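Local coordinates for protein salicylate 5-hydroxylase, large oxygenase component (Ralstonia sp., PDB 7C8Z) that serves as the oxygenase component of a multicomponent enzyme that hydroxylates salicylate at carbon 5 to give gentisate, using a [2Fe-2S] cluster and a mononuclear iron, at residues T203-H206 / Y207-V211; E366-T369 / Q370-L373. One frame throughout, in Å; residues are numbered along the deposited sequence.

Interaction 1: T203-H206 / Y207-V211; sequences TILH and YFDRV
F208, D209 and R210 each bond through their backbone N to the carbonyl O of I204, L205 and H206, the i to i+4 pattern of an alpha helix, here the last turns of helix 196-211. The bond from F208 N to I204 O measures 2.9 Å and is almost straight. R210 N to H206 O is equally long but more bent, with 131° at the hydrogen.

The main side-chain contact joins sequence neighbours. H206 turns an edge of its imidazole to one face of the Y207 phenol, a T-shaped stack with ring centroids 4.6 Å apart and planes at 81°. The leading atom is H206 CD2, 3.5 Å above the plane of the Y207 ring and over its centre. The Y207 ring is laid back over the preceding turn because CG sits beside its own backbone N (chi1 -64°). There its CE2 comes to 4.2 Å from T203 CG2, the two side chains running side by side.

The helix lies between the Rieske and catalytic-domain sheets. I204, Y207 and R210 rest on strand 321-326, and Y207 OH is hydrogen-bonded to K266. F208 touches both 321-326 and strand 184-188 of the Rieske sheet.

One turn apart, L205 and D209 approach at a slant. D209 OD1 forms a salt bridge with R181, while D209 OD2 lies 3.4 Å from L205 CG.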
ATOM      1  N   THR A 203       6.371 -40.458  19.476  1.00 47.97           N
ATOM      2  CA  THR A 203       7.210 -39.574  20.279  1.00 55.74           C
ATOM      3  C   THR A 203       6.640 -38.165  20.329  1.00 58.58           C
ATOM      4  O   THR A 203       6.526 -37.569  21.406  1.00 63.17           O
ATOM      5  CB  THR A 203       8.632 -39.538  19.714  1.00 54.77           C
ATOM      6  OG1 THR A 203       9.131 -40.873  19.544  1.00 54.53           O
ATOM      7  CG2 THR A 203       9.552 -38.754  20.640  1.00 58.67           C
ATOM      8  N   ILE A 204       6.277 -37.615  19.171  1.00 55.08           N
ATOM      9  CA  ILE A 204       5.716 -36.272  19.134  1.00 46.39           C
ATOM     10  C   ILE A 204       4.301 -36.242  19.700  1.00 58.03           C
ATOM     11  O   ILE A 204       3.894 -35.245  20.312  1.00 57.67           O
ATOM     12  CB  ILE A 204       5.816 -35.717  17.702  1.00 42.41           C
ATOM     13  CG1 ILE A 204       7.268 -35.349  17.432  1.00 46.59           C
ATOM     14  CG2 ILE A 204       4.942 -34.495  17.514  1.00 51.58           C
ATOM     15  CD1 ILE A 204       7.662 -35.436  16.016  1.00 59.84           C
ATOM     16  N   LEU A 205       3.529 -37.321  19.531  1.00 50.72           N
ATOM     17  CA  LEU A 205       2.206 -37.332  20.148  1.00 54.89           C
ATOM     18  C   LEU A 205       2.311 -37.352  21.668  1.00 51.24           C
ATOM     19  O   LEU A 205       1.411 -36.845  22.352  1.00 50.09           O
ATOM     20  CB  LEU A 205       1.368 -38.510  19.643  1.00 48.09           C
ATOM     21  CG  LEU A 205      -0.057 -38.473  20.208  1.00 56.86           C
ATOM     22  CD1 LEU A 205      -1.020 -37.843  19.215  1.00 58.59           C
ATOM     23  CD2 LEU A 205      -0.548 -39.852  20.632  1.00 52.81           C
ATOM     24  N   HIS A 206       3.407 -37.893  22.216  1.00 46.22           N
ATOM     25  CA  HIS A 206       3.586 -37.810  23.659  1.00 50.22           C
ATOM     26  C   HIS A 206       3.643 -36.356  24.127  1.00 56.56           C
ATOM     27  O   HIS A 206       3.003 -35.990  25.117  1.00 66.30           O
ATOM     28  CB  HIS A 206       4.850 -38.536  24.089  1.00 46.31           C
ATOM     29  CG  HIS A 206       5.301 -38.150  25.466  1.00 58.01           C
ATOM     30  ND1 HIS A 206       4.718 -38.655  26.608  1.00 58.16           N
ATOM     31  CD2 HIS A 206       6.254 -37.281  25.885  1.00 58.88           C
ATOM     32  CE1 HIS A 206       5.304 -38.132  27.671  1.00 58.31           C
ATOM     33  NE2 HIS A 206       6.238 -37.293  27.261  1.00 58.32           N
ATOM     34  N   TYR A 207       4.380 -35.502  23.416  1.00 42.26           N
ATOM     35  CA  TYR A 207       4.484 -34.111  23.847  1.00 53.04           C
ATOM     36  C   TYR A 207       3.223 -33.319  23.510  1.00 58.95           C
ATOM     37  O   TYR A 207       2.808 -32.440  24.286  1.00 49.34           O
ATOM     38  CB  TYR A 207       5.736 -33.485  23.233  1.00 53.56           C
ATOM     39  CG  TYR A 207       6.984 -34.171  23.738  1.00 52.10           C
ATOM     40  CD1 TYR A 207       7.464 -33.924  25.016  1.00 47.78           C
ATOM     41  CD2 TYR A 207       7.655 -35.102  22.956  1.00 54.50           C
ATOM     42  CE1 TYR A 207       8.590 -34.563  25.491  1.00 54.95           C
ATOM     43  CE2 TYR A 207       8.783 -35.747  23.424  1.00 50.12           C
ATOM     44  CZ  TYR A 207       9.245 -35.474  24.693  1.00 60.70           C
ATOM     45  OH  TYR A 207      10.370 -36.112  25.166  1.00 77.26           O
ATOM     46  N   PHE A 208       2.605 -33.619  22.363  1.00 56.50           N
ATOM     47  CA  PHE A 208       1.293 -33.066  22.042  1.00 41.81           C
ATOM     48  C   PHE A 208       0.323 -33.287  23.194  1.00 44.32           C
ATOM     49  O   PHE A 208      -0.288 -32.342  23.702  1.00 49.66           O
ATOM     50  CB  PHE A 208       0.754 -33.695  20.754  1.00 40.68           C
ATOM     51  CG  PHE A 208      -0.585 -33.145  20.318  1.00 42.87           C
ATOM     52  CD1 PHE A 208      -1.766 -33.575  20.913  1.00 51.68           C
ATOM     53  CD2 PHE A 208      -0.663 -32.202  19.304  1.00 40.43           C
ATOM     54  CE1 PHE A 208      -2.993 -33.067  20.513  1.00 58.67           C
ATOM     55  CE2 PHE A 208      -1.886 -31.694  18.898  1.00 42.88           C
ATOM     56  CZ  PHE A 208      -3.052 -32.128  19.503  1.00 50.06           C
ATOM     57  N   ASP A 209       0.160 -34.548  23.608  1.00 54.25           N
ATOM     58  CA  ASP A 209      -0.718 -34.864  24.729  1.00 52.80           C
ATOM     59  C   ASP A 209      -0.188 -34.294  26.037  1.00 45.11           C
ATOM     60  O   ASP A 209      -0.964 -34.032  26.959  1.00 49.01           O
ATOM     61  CB  ASP A 209      -0.895 -36.377  24.833  1.00 52.05           C
ATOM     62  CG  ASP A 209      -1.493 -36.979  23.575  1.00 68.43           C
ATOM     63  OD1 ASP A 209      -2.158 -36.242  22.814  1.00 75.51           O
ATOM     64  OD2 ASP A 209      -1.301 -38.189  23.341  1.00 80.94           O
ATOM     65  N   ARG A 210       1.123 -34.088  26.130  1.00 40.88           N
ATOM     66  CA  ARG A 210       1.702 -33.491  27.322  1.00 49.76           C
ATOM     67  C   ARG A 210       1.171 -32.081  27.536  1.00 58.28           C
ATOM     68  O   ARG A 210       0.853 -31.695  28.670  1.00 69.27           O
ATOM     69  CB  ARG A 210       3.225 -33.486  27.205  1.00 41.00           C
ATOM     70  CG  ARG A 210       3.902 -32.692  28.281  1.00 40.91           C
ATOM     71  CD  ARG A 210       5.319 -32.344  27.900  1.00 47.64           C
ATOM     72  NE  ARG A 210       5.984 -31.641  28.987  1.00 53.66           N
ATOM     73  CZ  ARG A 210       6.200 -30.331  29.002  1.00 53.66           C
ATOM     74  NH1 ARG A 210       5.806 -29.585  27.982  1.00 51.25           N
ATOM     75  NH2 ARG A 210       6.812 -29.768  30.035  1.00 55.04           N
ATOM     76  N   VAL A 211       1.042 -31.303  26.457  1.00 56.92           N
ATOM     77  CA  VAL A 211       0.428 -29.985  26.599  1.00 50.68           C
ATOM     78  C   VAL A 211      -1.090 -30.108  26.669  1.00 48.43           C
ATOM     79  O   VAL A 211      -1.729 -29.577  27.584  1.00 50.80           O
ATOM     80  CB  VAL A 211       0.875 -29.068  25.446  1.00 44.26           C
ATOM     81  CG1 VAL A 211      -0.110 -27.937  25.266  1.00 51.40           C
ATOM     82  CG2 VAL A 211       2.259 -28.507  25.716  1.00 50.34           C
TER

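Interaction 2: E366-T369 / Q370-L373; sequences EEWT and QRRL
E367 and R371 are one turn apart on the alpha helix 366-375 of the catalytic domain and form an i to i+4 salt bridge, with OE1 of E367 3.0 Å from NH2 of R371. The carboxylate oxygen meets the guanidinium at its edge, near the guanidinium plane. Four backbone bonds, from Q370, R371, R372 and L373 N to the O of E366, E367, W368 and T369, hold these two turns together.

The closely packed part is R371 over the indole of W368, a cation-pi contact. R371 CZ is 4.1 Å from the centroid of the six-membered ring, almost on its normal. The guanidinium does not lie flat on the indole: the two planes are 71° apart, and one edge is turned down to the ring. NH2 stands 3.7 Å above the indole plane, and NE lies over the CZ3 and CE3 side. A bend at chi3 (40°) helps fold the arginine back over the ring. A second anion, D309, takes NH1, so two carboxylates and a ring face hold one guanidinium.

The inward side is anchored to strand 217-227, where T369, R372 and L373 pack on L220. R372 bonds to the backbone O of N337 and forms salt bridges with D364 and E313. E366 and Q370 make the loose, solvent-exposed side, and E366 meets the next turn mainly through its backbone O. E367 is exposed too, but its carboxylate is tied to R371.

T369 and L373 point the same way, with T369 CG2 4.2 Å from L373 CD1.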
ATOM      1  N   GLU A 366      -6.949 -17.504  39.774  1.00 67.02           N
ATOM      2  CA  GLU A 366      -6.794 -16.099  39.462  1.00 68.41           C
ATOM      3  C   GLU A 366      -5.327 -15.677  39.551  1.00 63.86           C
ATOM      4  O   GLU A 366      -4.849 -14.917  38.684  1.00 63.76           O
ATOM      5  CB  GLU A 366      -7.790 -15.432  40.423  1.00 75.41           C
ATOM      6  CG  GLU A 366      -9.149 -15.074  39.822  1.00 88.01           C
ATOM      7  CD  GLU A 366      -9.849 -13.842  40.422  1.00 97.04           C
ATOM      8  OE1 GLU A 366      -9.380 -12.676  40.432  1.00109.33           O
ATOM      9  OE2 GLU A 366     -11.042 -14.151  40.736  1.00 98.60           O
ATOM     10  N   GLU A 367      -4.573 -16.328  40.448  1.00 58.05           N
ATOM     11  CA  GLU A 367      -3.121 -16.196  40.494  1.00 57.82           C
ATOM     12  C   GLU A 367      -2.454 -16.753  39.232  1.00 64.55           C
ATOM     13  O   GLU A 367      -1.618 -16.083  38.608  1.00 57.66           O
ATOM     14  CB  GLU A 367      -2.625 -16.918  41.741  1.00 67.43           C
ATOM     15  CG  GLU A 367      -1.141 -16.980  41.947  1.00 78.45           C
ATOM     16  CD  GLU A 367      -0.772 -18.000  43.009  1.00 80.34           C
ATOM     17  OE1 GLU A 367      -0.636 -19.197  42.675  1.00 81.63           O
ATOM     18  OE2 GLU A 367      -0.615 -17.596  44.180  1.00 80.29           O
ATOM     19  N   TRP A 368      -2.823 -17.980  38.831  1.00 61.63           N
ATOM     20  CA  TRP A 368      -2.157 -18.631  37.702  1.00 52.54           C
ATOM     21  C   TRP A 368      -2.517 -17.968  36.384  1.00 48.72           C
ATOM     22  O   TRP A 368      -1.669 -17.848  35.488  1.00 48.45           O
ATOM     23  CB  TRP A 368      -2.495 -20.125  37.655  1.00 65.69           C
ATOM     24  CG  TRP A 368      -1.584 -20.921  38.506  1.00 61.73           C
ATOM     25  CD1 TRP A 368      -1.874 -21.463  39.715  1.00 65.29           C
ATOM     26  CD2 TRP A 368      -0.211 -21.241  38.236  1.00 53.91           C
ATOM     27  NE1 TRP A 368      -0.775 -22.108  40.220  1.00 61.47           N
ATOM     28  CE2 TRP A 368       0.260 -21.987  39.330  1.00 54.17           C
ATOM     29  CE3 TRP A 368       0.661 -20.975  37.175  1.00 54.19           C
ATOM     30  CZ2 TRP A 368       1.561 -22.475  39.397  1.00 62.41           C
ATOM     31  CZ3 TRP A 368       1.956 -21.457  37.242  1.00 60.21           C
ATOM     32  CH2 TRP A 368       2.393 -22.200  38.346  1.00 68.00           C
ATOM     33  N   THR A 369      -3.773 -17.548  36.238  1.00 59.17           N
ATOM     34  CA  THR A 369      -4.148 -16.785  35.056  1.00 54.33           C
ATOM     35  C   THR A 369      -3.311 -15.518  34.928  1.00 57.02           C
ATOM     36  O   THR A 369      -2.758 -15.236  33.849  1.00 48.30           O
ATOM     37  CB  THR A 369      -5.638 -16.435  35.087  1.00 49.22           C
ATOM     38  OG1 THR A 369      -6.422 -17.637  35.050  1.00 48.64           O
ATOM     39  CG2 THR A 369      -5.988 -15.562  33.881  1.00 43.25           C
ATOM     40  N   GLN A 370      -3.174 -14.746  36.029  1.00 50.76           N
ATOM     41  CA  GLN A 370      -2.431 -13.500  35.854  1.00 57.24           C
ATOM     42  C   GLN A 370      -0.959 -13.815  35.565  1.00 54.32           C
ATOM     43  O   GLN A 370      -0.283 -13.079  34.837  1.00 54.05           O
ATOM     44  CB  GLN A 370      -2.503 -12.591  37.089  1.00 66.74           C
ATOM     45  CG  GLN A 370      -3.903 -12.040  37.238  1.00 83.72           C
ATOM     46  CD  GLN A 370      -4.233 -11.289  38.529  1.00 97.62           C
ATOM     47  OE1 GLN A 370      -4.284 -11.852  39.678  1.00104.44           O
ATOM     48  NE2 GLN A 370      -4.898 -10.122  38.236  1.00 99.96           N
ATOM     49  N   ARG A 371      -0.448 -14.899  36.156  1.00 57.97           N
ATOM     50  CA  ARG A 371       0.929 -15.322  35.911  1.00 54.29           C
ATOM     51  C   ARG A 371       1.170 -15.591  34.433  1.00 54.95           C
ATOM     52  O   ARG A 371       2.151 -15.103  33.851  1.00 62.01           O
ATOM     53  CB  ARG A 371       1.242 -16.575  36.733  1.00 44.25           C
ATOM     54  CG  ARG A 371       2.538 -17.281  36.339  1.00 49.01           C
ATOM     55  CD  ARG A 371       3.297 -17.844  37.543  1.00 55.86           C
ATOM     56  NE  ARG A 371       2.388 -18.428  38.524  1.00 57.91           N
ATOM     57  CZ  ARG A 371       2.366 -18.108  39.812  1.00 55.78           C
ATOM     58  NH1 ARG A 371       3.209 -17.206  40.294  1.00 48.46           N
ATOM     59  NH2 ARG A 371       1.490 -18.690  40.618  1.00 65.78           N
ATOM     60  N   ARG A 372       0.296 -16.383  33.811  1.00 49.36           N
ATOM     61  CA  ARG A 372       0.446 -16.628  32.380  1.00 44.72           C
ATOM     62  C   ARG A 372       0.367 -15.321  31.602  1.00 53.77           C
ATOM     63  O   ARG A 372       1.163 -15.085  30.680  1.00 64.34           O
ATOM     64  CB  ARG A 372      -0.613 -17.613  31.879  1.00 46.22           C
ATOM     65  CG  ARG A 372      -0.737 -18.897  32.687  1.00 47.77           C
ATOM     66  CD  ARG A 372      -1.338 -20.018  31.846  1.00 41.75           C
ATOM     67  NE  ARG A 372      -1.699 -21.174  32.663  1.00 46.98           N
ATOM     68  CZ  ARG A 372      -0.859 -22.150  32.999  1.00 55.13           C
ATOM     69  NH1 ARG A 372       0.401 -22.118  32.590  1.00 49.63           N
ATOM     70  NH2 ARG A 372      -1.281 -23.161  33.747  1.00 52.91           N
ATOM     71  N   LEU A 373      -0.569 -14.445  31.978  1.00 49.61           N
ATOM     72  CA  LEU A 373      -0.740 -13.195  31.242  1.00 42.60           C
ATOM     73  C   LEU A 373       0.512 -12.332  31.319  1.00 41.66           C
ATOM     74  O   LEU A 373       0.975 -11.797  30.307  1.00 41.01           O
ATOM     75  CB  LEU A 373      -1.954 -12.432  31.771  1.00 44.49           C
ATOM     76  CG  LEU A 373      -3.316 -12.995  31.364  1.00 41.10           C
ATOM     77  CD1 LEU A 373      -4.418 -12.173  32.002  1.00 41.30           C
ATOM     78  CD2 LEU A 373      -3.467 -13.035  29.848  1.00 30.45           C
TER

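In the fold
Both interactions span about two turns of alpha helix, in series along the chain. Their centres are 24 Å apart and their nearest atoms about 9 Å. Interaction 1 is partly buried, on a helix held between the sheet that includes strand 184-188 and the sheet that includes strand 321-326. Interaction 2 is a surface contact on helix 366-375, resting on strand 217-227, an outermost strand of the latter sheet within this chain. Their chemistry follows their place. Among side chains, interaction 1 is mainly an aromatic pair, and its charged ends find partners elsewhere. In interaction 2 a salt bridge and a cation-pi contact lie within the helix, and its arginines also reach acids outside it.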